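Local coordinates for cell division control protein 45 cdc45 putative (Entamoeba histolytica, PDB 6CC2) that probably serves in chromosomal DNA replication as the Cdc45 component of the Cdc45-MCM-GINS helicase, a RecJ-related protein of the DHH superfamily, at residues A[430-433]-A[437-440]; A[478-483]-A[527-532]. All blocks are in the same frame, centred on the assembly; numbering follows the deposited sequence.

Contact 1 (A[430-433]-A[437-440])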
# COMPACT_ATOMS: atom_id res chain seq x y z
N CYS A 430 -12.60 18.68 -4.46
CA CYS A 430 -11.73 19.65 -5.10
C CYS A 430 -11.91 19.54 -6.60
O CYS A 430 -11.97 18.44 -7.14
CB CYS A 430 -10.28 19.40 -4.76
SG CYS A 430 -9.24 20.79 -5.24
N SER A 431 -12.00 20.68 -7.28
CA SER A 431 -12.11 20.69 -8.73
C SER A 431 -11.00 21.54 -9.31
O SER A 431 -10.64 22.58 -8.76
CB SER A 431 -13.49 21.21 -9.20
OG SER A 431 -13.71 22.54 -8.89
N VAL A 432 -10.44 21.06 -10.42
CA VAL A 432 -9.30 21.66 -11.08
C VAL A 432 -9.71 21.91 -12.51
O VAL A 432 -10.07 20.97 -13.23
CB VAL A 432 -8.07 20.72 -11.04
CG1 VAL A 432 -6.90 21.36 -11.76
CG2 VAL A 432 -7.71 20.39 -9.61
N SER A 433 -9.66 23.19 -12.93
CA SER A 433 -9.92 23.52 -14.32
C SER A 433 -8.89 24.50 -14.85
O SER A 433 -9.15 25.25 -15.78
CB SER A 433 -11.34 24.05 -14.52
OG SER A 433 -11.57 25.15 -13.70
N LEU A 437 -2.48 22.28 -15.14
CA LEU A 437 -2.65 21.17 -14.22
C LEU A 437 -3.65 20.16 -14.75
O LEU A 437 -3.47 18.95 -14.58
CB LEU A 437 -3.10 21.68 -12.85
CG LEU A 437 -2.17 22.61 -12.09
CD1 LEU A 437 -2.74 22.88 -10.70
CD2 LEU A 437 -0.77 22.05 -11.99
N SER A 438 -4.71 20.64 -15.41
CA SER A 438 -5.77 19.76 -15.88
C SER A 438 -5.25 18.79 -16.93
O SER A 438 -5.53 17.59 -16.89
CB SER A 438 -6.92 20.60 -16.47
OG SER A 438 -7.58 21.33 -15.45
N ILE A 439 -4.48 19.30 -17.89
CA ILE A 439 -3.99 18.45 -18.97
C ILE A 439 -3.08 17.37 -18.41
O ILE A 439 -3.04 16.26 -18.93
CB ILE A 439 -3.28 19.31 -20.04
CG1 ILE A 439 -3.47 18.71 -21.43
CG2 ILE A 439 -1.81 19.46 -19.73
CD1 ILE A 439 -4.86 18.95 -22.01
N ARG A 440 -2.39 17.66 -17.30
CA ARG A 440 -1.46 16.70 -16.72
C ARG A 440 -2.13 15.61 -15.88
O ARG A 440 -1.55 14.54 -15.70
CB ARG A 440 -0.44 17.43 -15.84
CG ARG A 440 0.50 18.34 -16.62
CD ARG A 440 1.29 19.24 -15.67
NE ARG A 440 1.83 18.48 -14.55
CZ ARG A 440 2.33 19.02 -13.44
NH1 ARG A 440 2.36 20.34 -13.30
NH2 ARG A 440 2.80 18.24 -12.48
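Ser438 OG lies at the end of strand 427-432, 3.4 Å from Val432 O and 3.4 Å from Ser433 CA. Neither approach is a hydrogen bond. The hydroxyl is instead hydrogen-bonded to the backbone O of Asp434, in the short connection between the two segments. This is a short strand-to-helix (beta-alpha) connection. Strand 427-432 ends, the chain turns aside, and helix 435-441 packs against the strand's last residues. The mixed sheet here probably corresponds to the DHHA1-like domain of the RecJ family.

Ser438 CB-OG is turned beside the backbone N of its own residue (chi1 -68°). This places the oxygen over the strand end and within reach of the turn. Asp434 also uses OD1, which accepts a hydrogen bond from Leu437 N. One aspartate therefore ties down both a backbone N-H and a side-chain hydroxyl of the helix.

The apolar half of the contact belongs to Val432. Its CG1 branch extends anti to the backbone N (chi1 179°) and reaches the helix. Leu437 meets this methyl near its root, with CB 4.0 Å from Val432 CG1. The two side chains run at about a right angle to each other. Both also touch Leu414 of helix 393-417, which adds a third wall to the apolar cluster.

The strand is held from both sides. Ser431 bonds through the backbone to Ser419, and Val432 bonds to Ala471 and Leu473. Cys430 forms a disulfide with Cys420 of the adjoining strand. At the outer end, Ser433 is exposed and its N donates to a bound di(hydroxyethyl)ether, probably from the crystallisation liquor. Beside the hydroxyl of Ser438, the methyl CG1 of Val432 comes within 3.8 Å of OG.

Contact 2 (A[478-483]-A[527-532]); sequences KTFVIV and ENLVKY. With EDO (1,2-ethanediol), chain D.
Phe480 and Leu529 meet where the start of helix 529-537 lies against strand 479-485, a helix-on-sheet packing on one face of the mixed sheet. Phe480 CE2 is 4.0 Å from Leu529 CB. Leu529 CD2 sits equally near the CZ corner of the ring. The other methyl, CD1, stands 4.3 Å above the ring plane, displaced toward the rim. With chi1 at 178°, the Leu529 side chain extends away from its backbone N and brings CD1 and CD2 to the Phe480 ring.

One helical turn later, Tyr532 lies beside Ile482. The two side chains run past each other in opposite directions. Ile482 CG2 is 3.5 Å from Tyr532 OH and 3.9 Å from Tyr532 CE2. The methyl approaches the phenol obliquely. Phe480 and Ile482, two residues apart on the strand, thus meet Leu529 and Tyr532, three apart on the helix.

The second shell fixes these groups. Phe480 also touches Leu473 on one neighbouring strand and Ile524 on the other. Phe501 of helix 494-508 touches both Ile482 and Tyr532. Within the helix, Tyr532 N donates to Asn528 O, which closes the first turn.

At the solvent end the link is polar. A single water donates to both Lys478 O and Glu527 OE1, joining two acceptors that could not bond to each other. Lys478 and Thr479 form a G1 beta bulge opposite Asp474. The ammonium of Lys478 turns back to the carbonyls of Ala475 and Glu476.

A 1,2-ethanediol, probably from the crystallisation liquor, lies next to the helix start. It is hydrogen-bonded to His525 N, and Asn528 ND2 donates to its O1 atom over 3.1 Å in a nearly straight bond (171°).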
# COMPACT_ATOMS: atom_id res chain seq x y z
N LYS A 478 -14.65 17.92 -22.97
CA LYS A 478 -15.70 18.76 -22.40
C LYS A 478 -16.32 18.09 -21.17
O LYS A 478 -17.54 18.13 -20.98
CB LYS A 478 -16.76 19.09 -23.45
CG LYS A 478 -16.21 19.59 -24.78
CD LYS A 478 -15.43 20.88 -24.60
CE LYS A 478 -14.96 21.45 -25.94
NZ LYS A 478 -13.80 20.70 -26.51
N THR A 479 -15.48 17.49 -20.32
CA THR A 479 -15.94 16.74 -19.17
C THR A 479 -15.05 17.06 -17.98
O THR A 479 -13.97 17.64 -18.11
CB THR A 479 -15.88 15.23 -19.42
OG1 THR A 479 -14.51 14.85 -19.66
CG2 THR A 479 -16.76 14.82 -20.61
N PHE A 480 -15.52 16.66 -16.81
CA PHE A 480 -14.67 16.46 -15.64
C PHE A 480 -14.53 14.97 -15.40
O PHE A 480 -15.53 14.24 -15.37
CB PHE A 480 -15.23 17.11 -14.38
CG PHE A 480 -15.07 18.62 -14.34
CD1 PHE A 480 -13.90 19.18 -13.86
CD2 PHE A 480 -16.08 19.46 -14.79
CE1 PHE A 480 -13.74 20.54 -13.84
CE2 PHE A 480 -15.92 20.83 -14.76
CZ PHE A 480 -14.75 21.37 -14.28
N VAL A 481 -13.28 14.51 -15.25
CA VAL A 481 -13.03 13.21 -14.68
C VAL A 481 -13.21 13.33 -13.17
O VAL A 481 -12.69 14.25 -12.57
CB VAL A 481 -11.61 12.72 -15.03
CG1 VAL A 481 -11.37 11.34 -14.46
CG2 VAL A 481 -11.46 12.69 -16.54
N ILE A 482 -14.01 12.43 -12.59
CA ILE A 482 -14.31 12.46 -11.16
C ILE A 482 -13.71 11.20 -10.52
O ILE A 482 -14.05 10.08 -10.91
CB ILE A 482 -15.82 12.49 -10.88
CG1 ILE A 482 -16.52 13.53 -11.74
CG2 ILE A 482 -16.06 12.74 -9.38
CD1 ILE A 482 -16.14 14.91 -11.43
N VAL A 483 -12.83 11.39 -9.55
CA VAL A 483 -12.25 10.28 -8.81
C VAL A 483 -12.66 10.41 -7.35
O VAL A 483 -12.58 11.50 -6.76
CB VAL A 483 -10.71 10.27 -8.94
CG1 VAL A 483 -10.12 9.25 -7.96
CG2 VAL A 483 -10.31 9.96 -10.36
N GLU A 527 -20.41 21.24 -18.03
CA GLU A 527 -21.45 22.17 -17.63
C GLU A 527 -22.25 21.69 -16.43
O GLU A 527 -22.99 22.49 -15.84
CB GLU A 527 -22.39 22.43 -18.81
CG GLU A 527 -23.03 21.20 -19.41
CD GLU A 527 -22.27 20.68 -20.63
OE1 GLU A 527 -21.02 20.52 -20.56
OE2 GLU A 527 -22.93 20.45 -21.67
N ASN A 528 -22.14 20.41 -16.06
CA ASN A 528 -22.94 19.85 -14.98
C ASN A 528 -22.18 19.75 -13.67
O ASN A 528 -22.62 19.05 -12.76
CB ASN A 528 -23.45 18.47 -15.37
CG ASN A 528 -24.44 18.53 -16.49
OD1 ASN A 528 -25.18 19.51 -16.61
ND2 ASN A 528 -24.48 17.50 -17.32
N LEU A 529 -21.08 20.48 -13.53
CA LEU A 529 -20.31 20.39 -12.29
C LEU A 529 -21.16 20.75 -11.08
O LEU A 529 -21.13 20.04 -10.06
CB LEU A 529 -19.07 21.30 -12.37
CG LEU A 529 -18.21 21.31 -11.11
CD1 LEU A 529 -17.59 19.98 -10.82
CD2 LEU A 529 -17.12 22.40 -11.23
N VAL A 530 -21.90 21.87 -11.16
CA VAL A 530 -22.73 22.30 -10.03
C VAL A 530 -23.84 21.30 -9.77
O VAL A 530 -24.08 20.92 -8.62
CB VAL A 530 -23.28 23.72 -10.29
CG1 VAL A 530 -24.39 24.06 -9.33
CG2 VAL A 530 -22.15 24.74 -10.17
N LYS A 531 -24.48 20.82 -10.84
CA LYS A 531 -25.52 19.80 -10.70
C LYS A 531 -24.98 18.57 -9.99
O LYS A 531 -25.62 18.02 -9.07
CB LYS A 531 -26.06 19.44 -12.09
CG LYS A 531 -27.13 18.38 -12.09
CD LYS A 531 -27.54 18.04 -13.53
CE LYS A 531 -28.67 17.02 -13.55
NZ LYS A 531 -29.04 16.66 -14.94
N TYR A 532 -23.81 18.10 -10.41
CA TYR A 532 -23.19 16.93 -9.79
C TYR A 532 -22.83 17.18 -8.33
O TYR A 532 -23.05 16.32 -7.47
CB TYR A 532 -21.95 16.53 -10.57
CG TYR A 532 -21.22 15.39 -9.91
CD1 TYR A 532 -21.73 14.10 -9.97
CD2 TYR A 532 -20.06 15.60 -9.19
CE1 TYR A 532 -21.09 13.07 -9.35
CE2 TYR A 532 -19.42 14.56 -8.57
CZ TYR A 532 -19.93 13.29 -8.66
OH TYR A 532 -19.30 12.26 -8.02
C1 EDO D . -23.85 14.72 -15.84
O1 EDO D . -22.82 14.93 -16.79
C2 EDO D . -23.26 14.98 -14.48
O2 EDO D . -24.24 15.10 -13.56
O HOH W 1 -19.91 18.22 -22.39

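How the contacts relate
Contact 1 and contact 2 use the same mixed sheet, but their helices lie on opposite faces of it. Their centres are 12 Å apart. Contact 1 closes in the chain before contact 2 opens. Strand 468-474 runs between strands 427-432 and 479-485 and joins the two sites. Its Leu473 touches Ser438 of contact 1 and Phe480 of contact 2. The sites also touch directly. Val432 O lies 3.7 Å from Phe480 CE1, and Ser431 OG lies 4.1 Å from Leu529 CD2. Both contacts are peripheral, with centres about 25 Å and 29 Å from the centre of the chain. The small bound molecules beside them probably came from the crystallisation liquor.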